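Local coordinates for protein beta-catenin homolog sys-1 (Caenorhabditis elegans, PDB 3C2G) that acts as a beta-catenin-type transcriptional coregulator in the Wnt asymmetry pathway, binding the TCF factor POP-1 directly to activate or repress target genes, at residues A[136-139]-A[140-144]; A[157-160]-A[161-165]. All coordinates share one frame; numbering follows the deposited sequence.

Overall arrangement
Contacts 1 and 2 are short spans, a little over two turns each, of two helices that follow each other in the chain, helix 134-150 and helix 154-164, contact 2 running to the end of its helix. The centres of the two contacts lie about 17 Å apart. They meet directly where the ring of F144 packs on contact 2, its CE1 3.6 Å from L164 CD2 and its CD1 4.1 Å from F160 CZ. Contact 1 is mostly buried, with one polar flank where an amide bonds to a backbone carbonyl. Contact 2 is only partly buried and works through ring faces, a leucine methyl on phenylalanine and a carbonyl oxygen on imidazole. Both also pack against helix 189-198.

Contact 1: residues A[136-139]-A[140-144]; sequences CANQ and VFQIF
The ring of F141 stands out from the helix with an edge toward the preceding turn: N138 CA lies near its plane, while A137 O approaches obliquely, 3.3 Å from F141 CD2. The other flat groups are the amides of N138 and Q142, whose planes are turned 42° apart. N138 O lies close to the plane of the Q142 amide and takes a hydrogen bond from Q142 NE2 at 3.1 Å. That bond is fairly straight at the hydrogen, yet the donor stands above the carbonyl plane and well off its lone pairs. Q142 N reaches the same oxygen from the opposite face at 3.2 Å, so one carbonyl is gripped twice by one residue. The side-chain bond is possible because CG of Q142 sits beside the backbone N (chi1 -83°), which points the otherwise extended chain back toward N138. N138 OD1 also lies 3.0 Å from Q142 NE2, but the angle is too poor for a hydrogen bond. On the buried flank, branched side chains cover carbonyls of the turn before: V140 CG2 lies 3.4 Å from C136 O, and I143 CG1 is equally close to Q139 O. Those two oxygens, with A137 O, accept the regular backbone bonds from V140, I143 and F141. Q139, its chain bent at chi2, leans instead on Y79, D83 and R86 of helix 71-90. V140 packs on I119 and L122 of helix 115-122, and F141 on A189 and I190 of helix 189-198. The arrangement is an i to i+4 ladder of an alpha-helix, with an added side-chain bond on its polar flank, in a helix enclosed by others as in the all-helical armadillo domain of beta-catenins.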
loop_
_atom_site.group_PDB
_atom_site.type_symbol
_atom_site.label_atom_id
_atom_site.label_comp_id
_atom_site.label_asym_id
_atom_site.label_seq_id
_atom_site.Cartn_x
_atom_site.Cartn_y
_atom_site.Cartn_z
ATOM N N CYS A 136 11.262 -33.946 -10.752
ATOM C CA CYS A 136 11.158 -34.040 -9.296
ATOM C C CYS A 136 11.036 -32.666 -8.659
ATOM O O CYS A 136 10.179 -32.448 -7.800
ATOM C CB CYS A 136 12.344 -34.811 -8.705
ATOM S SG CYS A 136 12.261 -36.581 -9.076
ATOM N N ALA A 137 11.894 -31.748 -9.098
ATOM C CA ALA A 137 11.827 -30.343 -8.700
ATOM C C ALA A 137 10.425 -29.771 -8.872
ATOM O O ALA A 137 9.866 -29.178 -7.942
ATOM C CB ALA A 137 12.824 -29.532 -9.506
ATOM N N ASN A 138 9.849 -29.963 -10.055
ATOM C CA ASN A 138 8.557 -29.361 -10.364
ATOM C C ASN A 138 7.475 -29.887 -9.449
ATOM O O ASN A 138 6.537 -29.181 -9.097
ATOM C CB ASN A 138 8.172 -29.583 -11.831
ATOM C CG ASN A 138 6.792 -29.025 -12.159
ATOM O OD1 ASN A 138 5.869 -29.775 -12.516
ATOM N ND2 ASN A 138 6.631 -27.695 -12.005
ATOM N N GLN A 139 7.634 -31.133 -9.044
ATOM C CA GLN A 139 6.695 -31.777 -8.155
ATOM C C GLN A 139 6.801 -31.271 -6.717
ATOM O O GLN A 139 5.794 -31.115 -6.036
ATOM C CB GLN A 139 6.917 -33.278 -8.203
ATOM C CG GLN A 139 5.650 -34.038 -7.994
ATOM C CD GLN A 139 5.640 -35.328 -8.740
ATOM O OE1 GLN A 139 6.623 -36.091 -8.720
ATOM N NE2 GLN A 139 4.517 -35.604 -9.402
ATOM N N VAL A 140 8.019 -31.014 -6.258
ATOM C CA VAL A 140 8.217 -30.447 -4.937
ATOM C C VAL A 140 7.669 -29.005 -4.829
ATOM O O VAL A 140 7.095 -28.633 -3.799
ATOM C CB VAL A 140 9.691 -30.525 -4.525
ATOM C CG1 VAL A 140 9.936 -29.763 -3.224
ATOM C CG2 VAL A 140 10.122 -31.995 -4.385
ATOM N N PHE A 141 7.821 -28.213 -5.895
ATOM C CA PHE A 141 7.188 -26.884 -5.950
ATOM C C PHE A 141 5.673 -26.970 -5.851
ATOM O O PHE A 141 5.061 -26.136 -5.201
ATOM C CB PHE A 141 7.597 -26.083 -7.200
ATOM C CG PHE A 141 8.981 -25.499 -7.116
ATOM C CD1 PHE A 141 9.308 -24.588 -6.116
ATOM C CD2 PHE A 141 9.952 -25.853 -8.034
ATOM C CE1 PHE A 141 10.577 -24.042 -6.036
ATOM C CE2 PHE A 141 11.217 -25.326 -7.958
ATOM C CZ PHE A 141 11.536 -24.411 -6.953
ATOM N N GLN A 142 5.069 -27.976 -6.479
ATOM C CA GLN A 142 3.619 -28.184 -6.334
ATOM C C GLN A 142 3.193 -28.589 -4.911
ATOM O O GLN A 142 2.091 -28.255 -4.470
ATOM C CB GLN A 142 3.120 -29.222 -7.326
ATOM C CG GLN A 142 2.834 -28.686 -8.713
ATOM C CD GLN A 142 2.698 -29.807 -9.719
ATOM O OE1 GLN A 142 1.601 -30.335 -9.935
ATOM N NE2 GLN A 142 3.821 -30.206 -10.317
ATOM N N ILE A 143 4.064 -29.310 -4.206
ATOM C CA ILE A 143 3.788 -29.759 -2.847
ATOM C C ILE A 143 3.789 -28.563 -1.885
ATOM O O ILE A 143 2.891 -28.433 -1.053
ATOM C CB ILE A 143 4.809 -30.850 -2.407
ATOM C CG1 ILE A 143 4.481 -32.192 -3.079
ATOM C CG2 ILE A 143 4.871 -30.987 -0.894
ATOM C CD1 ILE A 143 5.686 -33.146 -3.178
ATOM N N PHE A 144 4.795 -27.696 -2.015
ATOM C CA PHE A 144 4.845 -26.447 -1.262
ATOM C C PHE A 144 3.629 -25.585 -1.554
ATOM O O PHE A 144 2.970 -25.110 -0.642
ATOM C CB PHE A 144 6.096 -25.669 -1.608
ATOM C CG PHE A 144 7.302 -26.101 -0.854
ATOM C CD1 PHE A 144 7.373 -25.935 0.515
ATOM C CD2 PHE A 144 8.391 -26.645 -1.518
ATOM C CE1 PHE A 144 8.510 -26.332 1.225
ATOM C CE2 PHE A 144 9.538 -27.036 -0.816
ATOM C CZ PHE A 144 9.592 -26.878 0.559
#

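Contact 2: residues A[157-160]-A[161-165]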
loop_
_atom_site.group_PDB
_atom_site.type_symbol
_atom_site.label_atom_id
_atom_site.label_comp_id
_atom_site.label_asym_id
_atom_site.label_seq_id
_atom_site.Cartn_x
_atom_site.Cartn_y
_atom_site.Cartn_z
ATOM N N ARG A 157 -0.348 -23.795 10.035
ATOM C CA ARG A 157 0.371 -22.816 9.212
ATOM C C ARG A 157 1.633 -22.287 9.893
ATOM O O ARG A 157 2.722 -22.342 9.316
ATOM C CB ARG A 157 -0.537 -21.652 8.862
ATOM C CG ARG A 157 -1.565 -21.978 7.824
ATOM C CD ARG A 157 -2.148 -20.708 7.268
ATOM N NE ARG A 157 -2.404 -20.850 5.843
ATOM C CZ ARG A 157 -1.670 -20.304 4.882
ATOM N NH1 ARG A 157 -0.625 -19.541 5.173
ATOM N NH2 ARG A 157 -2.003 -20.507 3.621
ATOM N N THR A 158 1.473 -21.784 11.115
ATOM C CA THR A 158 2.583 -21.308 11.948
ATOM C C THR A 158 3.690 -22.351 12.154
ATOM O O THR A 158 4.876 -22.025 12.053
ATOM C CB THR A 158 2.057 -20.807 13.321
ATOM O OG1 THR A 158 1.255 -19.633 13.124
ATOM C CG2 THR A 158 3.200 -20.477 14.281
ATOM N N GLU A 159 3.303 -23.592 12.453
ATOM C CA GLU A 159 4.264 -24.691 12.619
ATOM C C GLU A 159 5.077 -24.913 11.344
ATOM O O GLU A 159 6.311 -24.982 11.384
ATOM C CB GLU A 159 3.552 -25.998 12.971
ATOM C CG GLU A 159 3.103 -26.119 14.408
ATOM C CD GLU A 159 2.648 -27.536 14.771
ATOM O OE1 GLU A 159 1.952 -27.682 15.804
ATOM O OE2 GLU A 159 2.989 -28.503 14.032
ATOM N N PHE A 160 4.371 -25.022 10.220
ATOM C CA PHE A 160 5.003 -25.288 8.937
ATOM C C PHE A 160 5.969 -24.166 8.586
ATOM O O PHE A 160 7.106 -24.429 8.186
ATOM C CB PHE A 160 3.956 -25.493 7.835
ATOM C CG PHE A 160 4.533 -25.960 6.532
ATOM C CD1 PHE A 160 5.416 -27.037 6.493
ATOM C CD2 PHE A 160 4.196 -25.325 5.343
ATOM C CE1 PHE A 160 5.961 -27.470 5.291
ATOM C CE2 PHE A 160 4.741 -25.747 4.135
ATOM C CZ PHE A 160 5.627 -26.825 4.107
ATOM N N ALA A 161 5.519 -22.924 8.770
ATOM C CA ALA A 161 6.371 -21.749 8.585
ATOM C C ALA A 161 7.672 -21.849 9.372
ATOM O O ALA A 161 8.742 -21.625 8.818
ATOM C CB ALA A 161 5.619 -20.476 8.940
ATOM N N GLN A 162 7.587 -22.212 10.650
ATOM C CA GLN A 162 8.785 -22.362 11.473
ATOM C C GLN A 162 9.753 -23.420 10.928
ATOM O O GLN A 162 10.959 -23.175 10.860
ATOM C CB GLN A 162 8.424 -22.654 12.932
ATOM C CG GLN A 162 9.620 -22.582 13.887
ATOM C CD GLN A 162 9.229 -22.757 15.357
ATOM O OE1 GLN A 162 8.160 -22.304 15.791
ATOM N NE2 GLN A 162 10.106 -23.404 16.133
ATOM N N HIS A 163 9.222 -24.579 10.529
ATOM C CA HIS A 163 10.031 -25.657 9.939
ATOM C C HIS A 163 10.828 -25.227 8.704
ATOM O O HIS A 163 11.904 -25.758 8.435
ATOM C CB HIS A 163 9.157 -26.864 9.573
ATOM C CG HIS A 163 8.429 -27.473 10.733
ATOM N ND1 HIS A 163 7.216 -28.114 10.594
ATOM C CD2 HIS A 163 8.737 -27.531 12.053
ATOM C CE1 HIS A 163 6.812 -28.549 11.773
ATOM N NE2 HIS A 163 7.715 -28.206 12.675
ATOM N N LEU A 164 10.290 -24.268 7.959
ATOM C CA LEU A 164 10.905 -23.796 6.722
ATOM C C LEU A 164 12.052 -22.807 6.909
ATOM O O LEU A 164 12.847 -22.602 5.991
ATOM C CB LEU A 164 9.845 -23.173 5.819
ATOM C CG LEU A 164 8.767 -24.132 5.326
ATOM C CD1 LEU A 164 7.803 -23.412 4.429
ATOM C CD2 LEU A 164 9.389 -25.334 4.611
ATOM N N LYS A 165 12.143 -22.193 8.085
ATOM C CA LYS A 165 13.148 -21.163 8.311
ATOM C C LYS A 165 14.483 -21.742 8.736
ATOM O O LYS A 165 14.796 -21.806 9.921
ATOM C CB LYS A 165 12.641 -20.119 9.305
ATOM C CG LYS A 165 11.599 -19.199 8.688
ATOM C CD LYS A 165 10.717 -18.575 9.732
ATOM C CE LYS A 165 9.361 -18.269 9.129
ATOM N NZ LYS A 165 8.514 -17.542 10.089
#
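L164 lays its CD1 methyl over one face of the F160 ring, a CH-pi contact 4.1 Å from the centroid and displaced toward the rim, while CD2 skirts the F160 CZ and CE1 side. F160 is turned to receive it, with CG opposite the backbone N (chi1 -172°) and the ring swung along the helix toward the following turn. L164 CG also lies 3.3 Å from F160 O, the carbonyl that accepts the rather bent backbone bond from L164 N. One residue earlier, the imidazole of H163 sets a face over E159 O, which stands 3.3 Å above the ring plane and over its centre. The same oxygen accepts the backbone bond from H163 N at 3.1 Å, so it meets backbone and ring of one residue. E159 OE2 is 4.9 Å from H163 NE2; the carboxylate would at most act on the ring electrostatically. An alanine in place of H163 would be likely to leave E159 O without its aromatic cover and open a gap beside V102 and P107. Further out, F105 meets the F160 ring edge-to-face and also touches H163. R157 NE bonds to V151 O in the link before the helix, and T158 OG1 to E154 O at its first residue. At the other end K165 NZ makes a salt bridge with D201. This end of the helix thus sits between helix 98-103, where V102 meets both rings, helix 134-150, whose I147 touches F160, and helix 189-198, where F196 and I197 receive L164.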